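Local coordinates for protein N-acetylgalactosaminyltransferase 7 (Homo sapiens, PDB 6IWR) that belongs to glycosyltransferase family 2 and joins a GT-A fold domain to a ricin-type beta-trefoil lectin domain, at residues R313-K316 / P321-S324; G285-G290 / V305-Q310; A252-P257 / T266-D271; P309-L314 / I457-T462. All coordinates share one frame; numbering follows the deposited sequence.

Interaction 1. Residues R313-K316 / P321-S324; sequences RLRK and PYRS
The polar part of this contact is one hydrogen bond, from Arg315 NE to Pro321 O, with NE and O 3.0 Å apart and an N-H...O angle of 154°. The oxygen sits at the edge of the guanidinium, in its plane, whereas NE lies above the carbonyl plane, 42° out of it, and therefore not on a lone pair. The bend at chi3 (73°) brings NE to the oxygen, and the rest of the guanidinium leads off from there. Its NH2 is hydrogen-bonded to the carbonyls of Lys318 and Glu320, so backbone oxygens hold the group at more than one nitrogen.

Van der Waals packing runs beside the bond. Arg315 CD rests 3.7 Å from Tyr322 CB, and Tyr322 CD2 stands over one guanidinium face, 4.1 Å from Arg315 NH2. Ring and guanidinium planes are nearly perpendicular, which excludes a parallel stack. The phenol leads off to Ala292 O, to which its OH is bonded.

A third element is a methyl on a cation: Leu314 CD1 lies over one face of the Arg323 guanidinium, offset toward the rim and 3.7 Å from Arg323 NH2. That nitrogen keeps its charge partner, Glu311, elsewhere.

An arginine that collects carbonyls in this way clasps the loop joining helix 309-313 to strand 322-323, which pairs antiparallel with strand 369-373 in the mixed sheet of the GT-A domain.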
loop_
_atom_site.group_PDB
_atom_site.type_symbol
_atom_site.label_atom_id
_atom_site.label_comp_id
_atom_site.label_asym_id
_atom_site.label_seq_id
_atom_site.Cartn_x
_atom_site.Cartn_y
_atom_site.Cartn_z
ATOM N N ARG A 313 -2.265 -24.915 -33.605
ATOM C CA ARG A 313 -2.547 -25.790 -34.740
ATOM C C ARG A 313 -2.836 -24.990 -36.006
ATOM O O ARG A 313 -2.693 -25.514 -37.115
ATOM C CB ARG A 313 -3.709 -26.737 -34.457
ATOM C CG ARG A 313 -4.084 -27.544 -35.717
ATOM C CD ARG A 313 -2.791 -28.052 -36.422
ATOM N NE ARG A 313 -3.002 -28.623 -37.753
ATOM C CZ ARG A 313 -2.064 -28.717 -38.700
ATOM N NH1 ARG A 313 -0.829 -28.258 -38.485
ATOM N NH2 ARG A 313 -2.364 -29.256 -39.878
ATOM N N LEU A 314 -3.249 -23.728 -35.859
ATOM C CA LEU A 314 -3.532 -22.851 -36.992
ATOM C C LEU A 314 -2.268 -22.254 -37.589
ATOM O O LEU A 314 -2.344 -21.615 -38.640
ATOM C CB LEU A 314 -4.473 -21.713 -36.579
ATOM C CG LEU A 314 -5.811 -21.988 -35.873
ATOM C CD1 LEU A 314 -6.662 -20.730 -35.816
ATOM C CD2 LEU A 314 -6.563 -23.100 -36.572
ATOM N N ARG A 315 -1.119 -22.450 -36.952
ATOM C CA ARG A 315 0.088 -21.689 -37.229
ATOM C C ARG A 315 1.214 -22.638 -37.593
ATOM O O ARG A 315 1.503 -23.569 -36.847
ATOM C CB ARG A 315 0.471 -20.835 -36.014
ATOM C CG ARG A 315 -0.406 -19.616 -35.855
ATOM C CD ARG A 315 -0.368 -19.048 -34.466
ATOM N NE ARG A 315 0.887 -18.382 -34.189
ATOM C CZ ARG A 315 1.845 -18.869 -33.406
ATOM N NH1 ARG A 315 1.690 -20.041 -32.801
ATOM N NH2 ARG A 315 2.953 -18.171 -33.217
ATOM N N LYS A 316 1.865 -22.381 -38.726
ATOM C CA LYS A 316 2.922 -23.277 -39.184
ATOM C C LYS A 316 4.200 -23.110 -38.374
ATOM O O LYS A 316 5.005 -24.047 -38.287
ATOM C CB LYS A 316 3.202 -23.035 -40.667
ATOM C CG LYS A 316 2.084 -23.480 -41.600
ATOM C CD LYS A 316 2.613 -24.256 -42.797
ATOM C CE LYS A 316 1.789 -25.528 -43.066
ATOM N NZ LYS A 316 0.367 -25.281 -43.494
ATOM N N PRO A 321 2.517 -14.200 -36.413
ATOM C CA PRO A 321 1.439 -13.557 -35.653
ATOM C C PRO A 321 0.480 -14.593 -35.099
ATOM O O PRO A 321 0.430 -15.736 -35.564
ATOM C CB PRO A 321 0.756 -12.668 -36.692
ATOM C CG PRO A 321 1.837 -12.386 -37.676
ATOM C CD PRO A 321 2.618 -13.652 -37.774
ATOM N N TYR A 322 -0.275 -14.188 -34.076
ATOM C CA TYR A 322 -1.372 -15.028 -33.605
ATOM C C TYR A 322 -2.546 -14.158 -33.157
ATOM O O TYR A 322 -2.422 -12.940 -32.990
ATOM C CB TYR A 322 -0.913 -15.990 -32.498
ATOM C CG TYR A 322 -0.309 -15.363 -31.245
ATOM C CD1 TYR A 322 -1.116 -14.994 -30.163
ATOM C CD2 TYR A 322 1.062 -15.182 -31.124
ATOM C CE1 TYR A 322 -0.583 -14.450 -29.012
ATOM C CE2 TYR A 322 1.602 -14.629 -29.980
ATOM C CZ TYR A 322 0.772 -14.271 -28.918
ATOM O OH TYR A 322 1.293 -13.736 -27.758
ATOM N N ARG A 323 -3.702 -14.800 -32.977
ATOM C CA ARG A 323 -4.910 -14.071 -32.601
ATOM C C ARG A 323 -4.961 -13.789 -31.095
ATOM O O ARG A 323 -4.697 -14.671 -30.274
ATOM C CB ARG A 323 -6.152 -14.848 -33.024
ATOM C CG ARG A 323 -6.163 -15.248 -34.488
ATOM C CD ARG A 323 -7.485 -15.846 -34.942
ATOM N NE ARG A 323 -7.832 -17.093 -34.260
ATOM C CZ ARG A 323 -8.913 -17.805 -34.564
ATOM N NH1 ARG A 323 -9.695 -17.382 -35.543
ATOM N NH2 ARG A 323 -9.205 -18.920 -33.916
ATOM N N SER A 324 -5.327 -12.558 -30.739
ATOM C CA SER A 324 -5.704 -12.201 -29.387
ATOM C C SER A 324 -7.146 -11.689 -29.358
ATOM O O SER A 324 -7.574 -11.002 -30.289
ATOM C CB SER A 324 -4.774 -11.126 -28.818
ATOM O OG SER A 324 -5.229 -10.710 -27.533
#

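Interaction 2. Residues G285-G290 / V305-Q310; sequences GGDEDG and VPLTPQ
Asp287 OD1 is held by a salt bridge to Lys312, on the helix that follows Leu307, while it lies alongside Leu307, 4.0 Å from Leu307 CB and 3.7 Å from Leu307 O. Neither approach to Leu307 is a hydrogen bond, and none crosses between the segments, so the charge partner probably does most to fix the carboxylate. The two side chains run side by side and point the same way. A chi1 of -156°, with CG opposite the backbone N, sets the Asp287 carboxylate beside Leu307 CB.

The rest is van der Waals packing. Pro306 CB is 3.5 Å from Asp287 N, and Pro306 CG is 3.9 Å from Gly286 CA, so the proline ring lies against the glycine backbone. The separation modelled between Gly286 CA and Pro306 CB is too short for two carbons, and the exact fit there is doubtful.

Segment 285-290 enters a beta hairpin, strands 292-296 and 302-306, and segment 305-310 leaves it. The entry is a type I turn from Asp287 to Gly290, closed by Gly290 N to Asp287 O at 2.7 Å. Backbone bonds of Val305 with Arg293 and of Leu307 with Tyr291 keep the two strands and their extensions paired.

On the exit side, Thr308 is the N-cap of helix 309-313, its OG1 bonded to Glu311 N. Leu307 also packs on Tyr322 and Arg315.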
loop_
_atom_site.group_PDB
_atom_site.type_symbol
_atom_site.label_atom_id
_atom_site.label_comp_id
_atom_site.label_asym_id
_atom_site.label_seq_id
_atom_site.Cartn_x
_atom_site.Cartn_y
_atom_site.Cartn_z
ATOM N N GLY A 285 3.982 -14.475 -18.801
ATOM C CA GLY A 285 2.830 -14.744 -19.628
ATOM C C GLY A 285 2.790 -16.210 -19.986
ATOM O O GLY A 285 3.819 -16.873 -20.091
ATOM N N GLY A 286 1.574 -16.689 -20.204
ATOM C CA GLY A 286 1.320 -18.117 -20.091
ATOM C C GLY A 286 2.286 -18.992 -20.867
ATOM O O GLY A 286 2.852 -19.942 -20.322
ATOM N N ASP A 287 2.463 -18.712 -22.150
ATOM C CA ASP A 287 3.025 -19.711 -23.051
ATOM C C ASP A 287 4.392 -20.197 -22.593
ATOM O O ASP A 287 5.168 -19.457 -21.983
ATOM C CB ASP A 287 3.175 -19.134 -24.446
ATOM C CG ASP A 287 3.177 -20.181 -25.486
ATOM O OD1 ASP A 287 2.424 -21.158 -25.313
ATOM O OD2 ASP A 287 3.901 -20.015 -26.484
ATOM N N GLU A 288 4.708 -21.448 -22.942
ATOM C CA GLU A 288 6.059 -21.938 -22.693
ATOM C C GLU A 288 7.092 -21.040 -23.354
ATOM O O GLU A 288 8.258 -21.035 -22.949
ATOM C CB GLU A 288 6.216 -23.382 -23.176
ATOM C CG GLU A 288 7.245 -24.217 -22.358
ATOM C CD GLU A 288 7.003 -24.185 -20.823
ATOM O OE1 GLU A 288 6.008 -23.545 -20.386
ATOM O OE2 GLU A 288 7.807 -24.800 -20.063
ATOM N N ASP A 289 6.683 -20.276 -24.367
ATOM C CA ASP A 289 7.533 -19.336 -25.084
ATOM C C ASP A 289 7.335 -17.908 -24.609
ATOM O O ASP A 289 7.894 -16.974 -25.208
ATOM C CB ASP A 289 7.242 -19.413 -26.587
ATOM C CG ASP A 289 8.272 -20.219 -27.345
ATOM O OD1 ASP A 289 9.110 -20.883 -26.702
ATOM O OD2 ASP A 289 8.261 -20.172 -28.599
ATOM N N GLY A 290 6.525 -17.723 -23.570
ATOM C CA GLY A 290 6.139 -16.415 -23.104
ATOM C C GLY A 290 5.009 -15.770 -23.871
ATOM O O GLY A 290 4.756 -14.575 -23.676
ATOM N N VAL A 305 -3.731 -14.469 -20.749
ATOM C CA VAL A 305 -3.785 -15.923 -20.617
ATOM C C VAL A 305 -2.818 -16.534 -21.620
ATOM O O VAL A 305 -2.533 -15.934 -22.663
ATOM C CB VAL A 305 -5.211 -16.468 -20.810
ATOM C CG1 VAL A 305 -6.192 -15.799 -19.841
ATOM C CG2 VAL A 305 -5.640 -16.316 -22.269
ATOM N N PRO A 306 -2.287 -17.716 -21.349
ATOM C CA PRO A 306 -1.279 -18.285 -22.253
ATOM C C PRO A 306 -1.858 -18.551 -23.635
ATOM O O PRO A 306 -3.058 -18.791 -23.798
ATOM C CB PRO A 306 -0.879 -19.587 -21.553
ATOM C CG PRO A 306 -2.080 -19.933 -20.720
ATOM C CD PRO A 306 -2.630 -18.624 -20.246
ATOM N N LEU A 307 -0.984 -18.507 -24.640
ATOM C CA LEU A 307 -1.389 -18.868 -25.998
ATOM C C LEU A 307 -1.855 -20.323 -26.036
ATOM O O LEU A 307 -1.253 -21.202 -25.418
ATOM C CB LEU A 307 -0.236 -18.641 -26.978
ATOM C CG LEU A 307 -0.529 -18.950 -28.448
ATOM C CD1 LEU A 307 -1.538 -17.995 -29.019
ATOM C CD2 LEU A 307 0.752 -18.880 -29.233
ATOM N N THR A 308 -2.915 -20.573 -26.760
ATOM C CA THR A 308 -3.583 -21.857 -26.654
ATOM C C THR A 308 -3.034 -22.859 -27.657
ATOM O O THR A 308 -2.434 -22.488 -28.672
ATOM C CB THR A 308 -5.059 -21.688 -26.919
ATOM O OG1 THR A 308 -5.189 -21.212 -28.264
ATOM C CG2 THR A 308 -5.687 -20.718 -25.950
ATOM N N PRO A 309 -3.246 -24.150 -27.411
ATOM C CA PRO A 309 -2.928 -25.142 -28.454
ATOM C C PRO A 309 -3.784 -25.007 -29.708
ATOM O O PRO A 309 -3.285 -25.248 -30.815
ATOM C CB PRO A 309 -3.150 -26.488 -27.741
ATOM C CG PRO A 309 -3.754 -26.168 -26.406
ATOM C CD PRO A 309 -3.389 -24.765 -26.084
ATOM N N GLN A 310 -5.057 -24.626 -29.578
ATOM C CA GLN A 310 -5.887 -24.394 -30.762
ATOM C C GLN A 310 -5.235 -23.394 -31.709
ATOM O O GLN A 310 -5.204 -23.600 -32.929
ATOM C CB GLN A 310 -7.281 -23.885 -30.365
ATOM C CG GLN A 310 -8.100 -24.785 -29.446
ATOM C CD GLN A 310 -7.716 -24.648 -27.989
ATOM O OE1 GLN A 310 -6.748 -23.968 -27.643
ATOM N NE2 GLN A 310 -8.473 -25.305 -27.123
#

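Interaction 3. Residues A252-P257 / T266-D271; sequences APLVAP and TVPLID
Two torsions deliver the Leu254 methyl to the strand: with chi1 at -173° the branch point stands opposite the backbone N, and chi2 at 81° swings CD1 toward Thr266 and Pro268. CD1 then lies 3.5 Å from Pro268 CD, an apolar contact, and as close to Pro268 N. It reaches Val267 only at the backbone, with CD1 3.8 Å from Val267 C. The model also sets this methyl against Thr266 CG2, but at a separation too short for two carbons, so that detail is doubtful.

Thr266 points its side chain at the helix. Its OG1 gives a weak hydrogen bond to Leu254 O, with 3.3 Å between the two oxygens. The same OG1 touches the ring of Pro257, 3.5 Å from Pro257 CG, the two side chains crossing at about a right angle. As a proline, Pro257 has no N-H to offer the preceding turn, and the helix is kinked there.

Over these short segments the axes approach to 7.9 Å, and the chain directions differ by 160°, close to antiparallel. Helix 251-260 thus packs along the strand that follows it, 264-274, within the GT-A domain. That strand runs parallel to strands 369-373 and 376-382 and antiparallel to 332-335, while Leu254 also reaches Ile238 of strand 236-240 and Ser376 of strand 376-382.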
loop_
_atom_site.group_PDB
_atom_site.type_symbol
_atom_site.label_atom_id
_atom_site.label_comp_id
_atom_site.label_asym_id
_atom_site.label_seq_id
_atom_site.Cartn_x
_atom_site.Cartn_y
_atom_site.Cartn_z
ATOM N N ALA A 252 8.667 -4.337 -39.772
ATOM C CA ALA A 252 8.168 -5.238 -40.814
ATOM C C ALA A 252 7.212 -6.285 -40.252
ATOM O O ALA A 252 6.089 -6.415 -40.763
ATOM C CB ALA A 252 9.353 -5.877 -41.549
ATOM N N PRO A 253 7.574 -7.047 -39.234
ATOM C CA PRO A 253 6.595 -7.951 -38.600
ATOM C C PRO A 253 5.273 -7.270 -38.251
ATOM O O PRO A 253 4.204 -7.864 -38.444
ATOM C CB PRO A 253 7.326 -8.432 -37.333
ATOM C CG PRO A 253 8.721 -7.824 -37.386
ATOM C CD PRO A 253 8.743 -6.750 -38.392
ATOM N N LEU A 254 5.317 -6.029 -37.749
ATOM C CA LEU A 254 4.095 -5.381 -37.281
ATOM C C LEU A 254 3.216 -4.910 -38.436
ATOM O O LEU A 254 1.984 -5.000 -38.368
ATOM C CB LEU A 254 4.446 -4.202 -36.376
ATOM C CG LEU A 254 3.296 -3.497 -35.658
ATOM C CD1 LEU A 254 2.894 -4.250 -34.430
ATOM C CD2 LEU A 254 3.706 -2.121 -35.284
ATOM N N VAL A 255 3.818 -4.395 -39.508
ATOM C CA VAL A 255 3.005 -3.890 -40.610
ATOM C C VAL A 255 2.797 -4.891 -41.749
ATOM O O VAL A 255 1.990 -4.632 -42.658
ATOM C CB VAL A 255 3.631 -2.588 -41.132
ATOM C CG1 VAL A 255 2.778 -1.995 -42.229
ATOM C CG2 VAL A 255 3.770 -1.609 -39.987
ATOM N N ALA A 256 3.479 -6.018 -41.744
ATOM C CA ALA A 256 3.223 -6.990 -42.802
ATOM C C ALA A 256 1.777 -7.469 -42.779
ATOM O O ALA A 256 1.109 -7.418 -43.825
ATOM C CB ALA A 256 4.215 -8.157 -42.697
ATOM N N PRO A 257 1.224 -7.917 -41.659
ATOM C CA PRO A 257 -0.154 -8.437 -41.716
ATOM C C PRO A 257 -1.160 -7.403 -42.204
ATOM O O PRO A 257 -2.038 -7.743 -43.010
ATOM C CB PRO A 257 -0.429 -8.909 -40.280
ATOM C CG PRO A 257 0.806 -8.609 -39.491
ATOM C CD PRO A 257 1.888 -8.122 -40.365
ATOM N N THR A 266 -2.766 -4.787 -35.610
ATOM C CA THR A 266 -1.578 -5.491 -35.183
ATOM C C THR A 266 -1.082 -4.932 -33.857
ATOM O O THR A 266 -1.263 -3.742 -33.564
ATOM C CB THR A 266 -0.529 -5.364 -36.270
ATOM O OG1 THR A 266 -0.664 -6.496 -37.128
ATOM C CG2 THR A 266 0.761 -5.444 -35.708
ATOM N N VAL A 267 -0.463 -5.801 -33.055
ATOM C CA VAL A 267 -0.001 -5.438 -31.721
ATOM C C VAL A 267 1.364 -6.067 -31.458
ATOM O O VAL A 267 1.511 -7.281 -31.542
ATOM C CB VAL A 267 -0.991 -5.867 -30.623
ATOM C CG1 VAL A 267 -0.656 -5.154 -29.334
ATOM C CG2 VAL A 267 -2.438 -5.588 -31.045
ATOM N N PRO A 268 2.387 -5.279 -31.154
ATOM C CA PRO A 268 3.667 -5.864 -30.739
ATOM C C PRO A 268 3.556 -6.522 -29.367
ATOM O O PRO A 268 2.680 -6.200 -28.566
ATOM C CB PRO A 268 4.593 -4.648 -30.680
ATOM C CG PRO A 268 3.651 -3.533 -30.252
ATOM C CD PRO A 268 2.355 -3.818 -30.992
ATOM N N LEU A 269 4.456 -7.460 -29.100
ATOM C CA LEU A 269 4.624 -7.922 -27.731
ATOM C C LEU A 269 5.211 -6.789 -26.896
ATOM O O LEU A 269 6.263 -6.230 -27.232
ATOM C CB LEU A 269 5.528 -9.149 -27.660
ATOM C CG LEU A 269 5.021 -10.404 -28.376
ATOM C CD1 LEU A 269 5.745 -11.658 -27.863
ATOM C CD2 LEU A 269 3.524 -10.538 -28.240
ATOM N N ILE A 270 4.513 -6.423 -25.826
ATOM C CA ILE A 270 4.898 -5.289 -25.003
ATOM C C ILE A 270 5.776 -5.807 -23.873
ATOM O O ILE A 270 5.291 -6.526 -22.999
ATOM C CB ILE A 270 3.673 -4.559 -24.451
ATOM C CG1 ILE A 270 2.755 -4.118 -25.595
ATOM C CG2 ILE A 270 4.112 -3.350 -23.633
ATOM C CD1 ILE A 270 1.603 -3.238 -25.121
ATOM N N ASP A 271 7.053 -5.415 -23.877
ATOM C CA ASP A 271 8.060 -5.812 -22.898
ATOM C C ASP A 271 8.190 -4.747 -21.810
ATOM O O ASP A 271 7.843 -3.585 -22.021
ATOM C CB ASP A 271 9.434 -6.023 -23.562
ATOM C CG ASP A 271 9.489 -7.264 -24.457
ATOM O OD1 ASP A 271 8.757 -8.244 -24.173
ATOM O OD2 ASP A 271 10.262 -7.251 -25.450
#

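Interaction 4. Residues P309-L314 / I457-T462; sequences PQEKRL and IAYDIT
A buried carboxylate and a tyrosine hydroxyl make this a polar contact, joining the short helix 309-313 to the loop after helix 450-457. Tyr459 OH donates to Glu311 OE2, the two oxygens 2.8 Å apart. The acceptor uses its anti lone pair, on the side away from OE1, and sits at the edge of the phenol ring in its plane. Carboxylate and ring are only 13° apart, nearly coplanar, and OE2 also comes within 3.5 Å of Tyr459 CE2.

A bend at chi2 (-64°) turns the Glu311 carboxylate back toward the tyrosine. OE2 accepts from Tyr459 while also serving Arg323, and Tyr459 OH is further hydrogen-bonded to Thr308 OG1. Such a network would be expected to favour a charged carboxylate.

Gln310 supplies the packing. Its CB lies 3.6 Å from Tyr459 OH and its OE1 3.7 Å from Tyr459 CE1. The two side chains slide past each other in opposite directions, with amide and ring planes 51° apart, too steep for a stack.

Within the loop, a type I turn from Ala458 to Ile461, closed by Ile461 N to Ala458 O at 3.1 Å, places Tyr459 facing helix 309-313. Asp460 OD1 lies above one ring face, toward its rim, and forms a salt bridge with Arg293 of strand 292-296. Tyr459 itself touches Arg293, and Ile461 packs on Ala295 and Trp296, so the loop touches both helix 309-313 and that strand on its way from helix 450-457 to strand 471-474.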
loop_
_atom_site.group_PDB
_atom_site.type_symbol
_atom_site.label_atom_id
_atom_site.label_comp_id
_atom_site.label_asym_id
_atom_site.label_seq_id
_atom_site.Cartn_x
_atom_site.Cartn_y
_atom_site.Cartn_z
ATOM N N PRO A 309 -3.246 -24.150 -27.411
ATOM C CA PRO A 309 -2.928 -25.142 -28.454
ATOM C C PRO A 309 -3.784 -25.007 -29.708
ATOM O O PRO A 309 -3.285 -25.248 -30.815
ATOM C CB PRO A 309 -3.150 -26.488 -27.741
ATOM C CG PRO A 309 -3.754 -26.168 -26.406
ATOM C CD PRO A 309 -3.389 -24.765 -26.084
ATOM N N GLN A 310 -5.057 -24.626 -29.578
ATOM C CA GLN A 310 -5.887 -24.394 -30.762
ATOM C C GLN A 310 -5.235 -23.394 -31.709
ATOM O O GLN A 310 -5.204 -23.600 -32.929
ATOM C CB GLN A 310 -7.281 -23.885 -30.365
ATOM C CG GLN A 310 -8.100 -24.785 -29.446
ATOM C CD GLN A 310 -7.716 -24.648 -27.989
ATOM O OE1 GLN A 310 -6.748 -23.968 -27.643
ATOM N NE2 GLN A 310 -8.473 -25.305 -27.123
ATOM N N GLU A 311 -4.729 -22.286 -31.171
ATOM C CA GLU A 311 -4.132 -21.286 -32.047
ATOM C C GLU A 311 -2.849 -21.805 -32.684
ATOM O O GLU A 311 -2.537 -21.454 -33.829
ATOM C CB GLU A 311 -3.873 -19.995 -31.267
ATOM C CG GLU A 311 -5.146 -19.316 -30.780
ATOM C CD GLU A 311 -6.027 -18.837 -31.913
ATOM O OE1 GLU A 311 -5.479 -18.322 -32.916
ATOM O OE2 GLU A 311 -7.266 -18.965 -31.796
ATOM N N LYS A 312 -2.096 -22.645 -31.963
ATOM C CA LYS A 312 -0.868 -23.188 -32.529
ATOM C C LYS A 312 -1.148 -24.182 -33.656
ATOM O O LYS A 312 -0.356 -24.279 -34.601
ATOM C CB LYS A 312 -0.030 -23.825 -31.434
ATOM C CG LYS A 312 0.408 -22.834 -30.373
ATOM C CD LYS A 312 1.093 -23.519 -29.233
ATOM C CE LYS A 312 1.304 -22.546 -28.105
ATOM N NZ LYS A 312 1.908 -23.174 -26.912
ATOM N N ARG A 313 -2.265 -24.915 -33.605
ATOM C CA ARG A 313 -2.547 -25.790 -34.740
ATOM C C ARG A 313 -2.836 -24.990 -36.006
ATOM O O ARG A 313 -2.693 -25.514 -37.115
ATOM C CB ARG A 313 -3.709 -26.737 -34.457
ATOM C CG ARG A 313 -4.084 -27.544 -35.717
ATOM C CD ARG A 313 -2.791 -28.052 -36.422
ATOM N NE ARG A 313 -3.002 -28.623 -37.753
ATOM C CZ ARG A 313 -2.064 -28.717 -38.700
ATOM N NH1 ARG A 313 -0.829 -28.258 -38.485
ATOM N NH2 ARG A 313 -2.364 -29.256 -39.878
ATOM N N LEU A 314 -3.249 -23.728 -35.859
ATOM C CA LEU A 314 -3.532 -22.851 -36.992
ATOM C C LEU A 314 -2.268 -22.254 -37.589
ATOM O O LEU A 314 -2.344 -21.615 -38.640
ATOM C CB LEU A 314 -4.473 -21.713 -36.579
ATOM C CG LEU A 314 -5.811 -21.988 -35.873
ATOM C CD1 LEU A 314 -6.662 -20.730 -35.816
ATOM C CD2 LEU A 314 -6.563 -23.100 -36.572
ATOM N N ILE A 457 -13.630 -17.024 -31.180
ATOM C CA ILE A 457 -12.312 -16.428 -31.080
ATOM C C ILE A 457 -11.825 -16.228 -29.630
ATOM O O ILE A 457 -10.605 -16.233 -29.406
ATOM C CB ILE A 457 -12.211 -15.122 -31.910
ATOM C CG1 ILE A 457 -12.516 -13.908 -31.078
ATOM C CG2 ILE A 457 -13.060 -15.164 -33.209
ATOM C CD1 ILE A 457 -11.247 -13.187 -30.698
ATOM N N ALA A 458 -12.716 -16.154 -28.631
ATOM C CA ALA A 458 -12.321 -15.952 -27.231
ATOM C C ALA A 458 -12.678 -17.153 -26.346
ATOM O O ALA A 458 -12.848 -17.034 -25.129
ATOM C CB ALA A 458 -12.936 -14.679 -26.661
ATOM N N TYR A 459 -12.713 -18.333 -26.970
ATOM C CA TYR A 459 -13.093 -19.632 -26.420
ATOM C C TYR A 459 -12.308 -20.054 -25.173
ATOM O O TYR A 459 -12.681 -21.052 -24.556
ATOM C CB TYR A 459 -12.908 -20.679 -27.526
ATOM C CG TYR A 459 -11.492 -20.615 -28.056
ATOM C CD1 TYR A 459 -10.452 -21.209 -27.357
ATOM C CD2 TYR A 459 -11.179 -19.908 -29.217
ATOM C CE1 TYR A 459 -9.163 -21.140 -27.804
ATOM C CE2 TYR A 459 -9.882 -19.836 -29.670
ATOM C CZ TYR A 459 -8.872 -20.451 -28.951
ATOM O OH TYR A 459 -7.554 -20.389 -29.374
ATOM N N ASP A 460 -11.239 -19.352 -24.784
ATOM C CA ASP A 460 -10.471 -19.782 -23.612
ATOM C C ASP A 460 -10.708 -18.946 -22.362
ATOM O O ASP A 460 -10.247 -19.344 -21.284
ATOM C CB ASP A 460 -8.958 -19.794 -23.887
ATOM C CG ASP A 460 -8.482 -18.567 -24.625
ATOM O OD1 ASP A 460 -9.349 -17.831 -25.132
ATOM O OD2 ASP A 460 -7.251 -18.344 -24.723
ATOM N N ILE A 461 -11.428 -17.828 -22.453
ATOM C CA ILE A 461 -11.490 -16.924 -21.309
ATOM C C ILE A 461 -12.234 -17.560 -20.137
ATOM O O ILE A 461 -11.764 -17.522 -18.992
ATOM C CB ILE A 461 -12.124 -15.588 -21.710
ATOM C CG1 ILE A 461 -11.134 -14.819 -22.574
ATOM C CG2 ILE A 461 -12.585 -14.834 -20.451
ATOM C CD1 ILE A 461 -11.712 -13.592 -23.221
ATOM N N THR A 462 -13.421 -18.125 -20.384
ATOM C CA THR A 462 -14.184 -18.635 -19.246
ATOM C C THR A 462 -13.473 -19.786 -18.567
ATOM O O THR A 462 -13.807 -20.131 -17.429
ATOM C CB THR A 462 -15.568 -19.088 -19.654
ATOM O OG1 THR A 462 -15.447 -20.204 -20.548
ATOM C CG2 THR A 462 -16.310 -17.944 -20.321
#

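Interaction 3 comes first along the chain, followed by interactions 2 and 1, all within the GT-A domain; interaction 4 pairs 309-314 with a segment 143 residues further along. Interactions 1, 2 and 4 form one cluster, their centres about 9 to 11 Å apart. Helix 309-313 is common to interactions 2 and 4, and interactions 1 and 4 share Arg313 and Leu314. The salt bridges Asp287-Lys312 and Glu311-Arg323 connect the three. Interaction 3 lies about 14 Å from interaction 1, centre to centre, and reaches the same mixed sheet; Tyr322 OH touches Leu269 CD2 at 3.9 Å. The cluster thus ties the GT-A sheet to the chain leading toward strand 471-474.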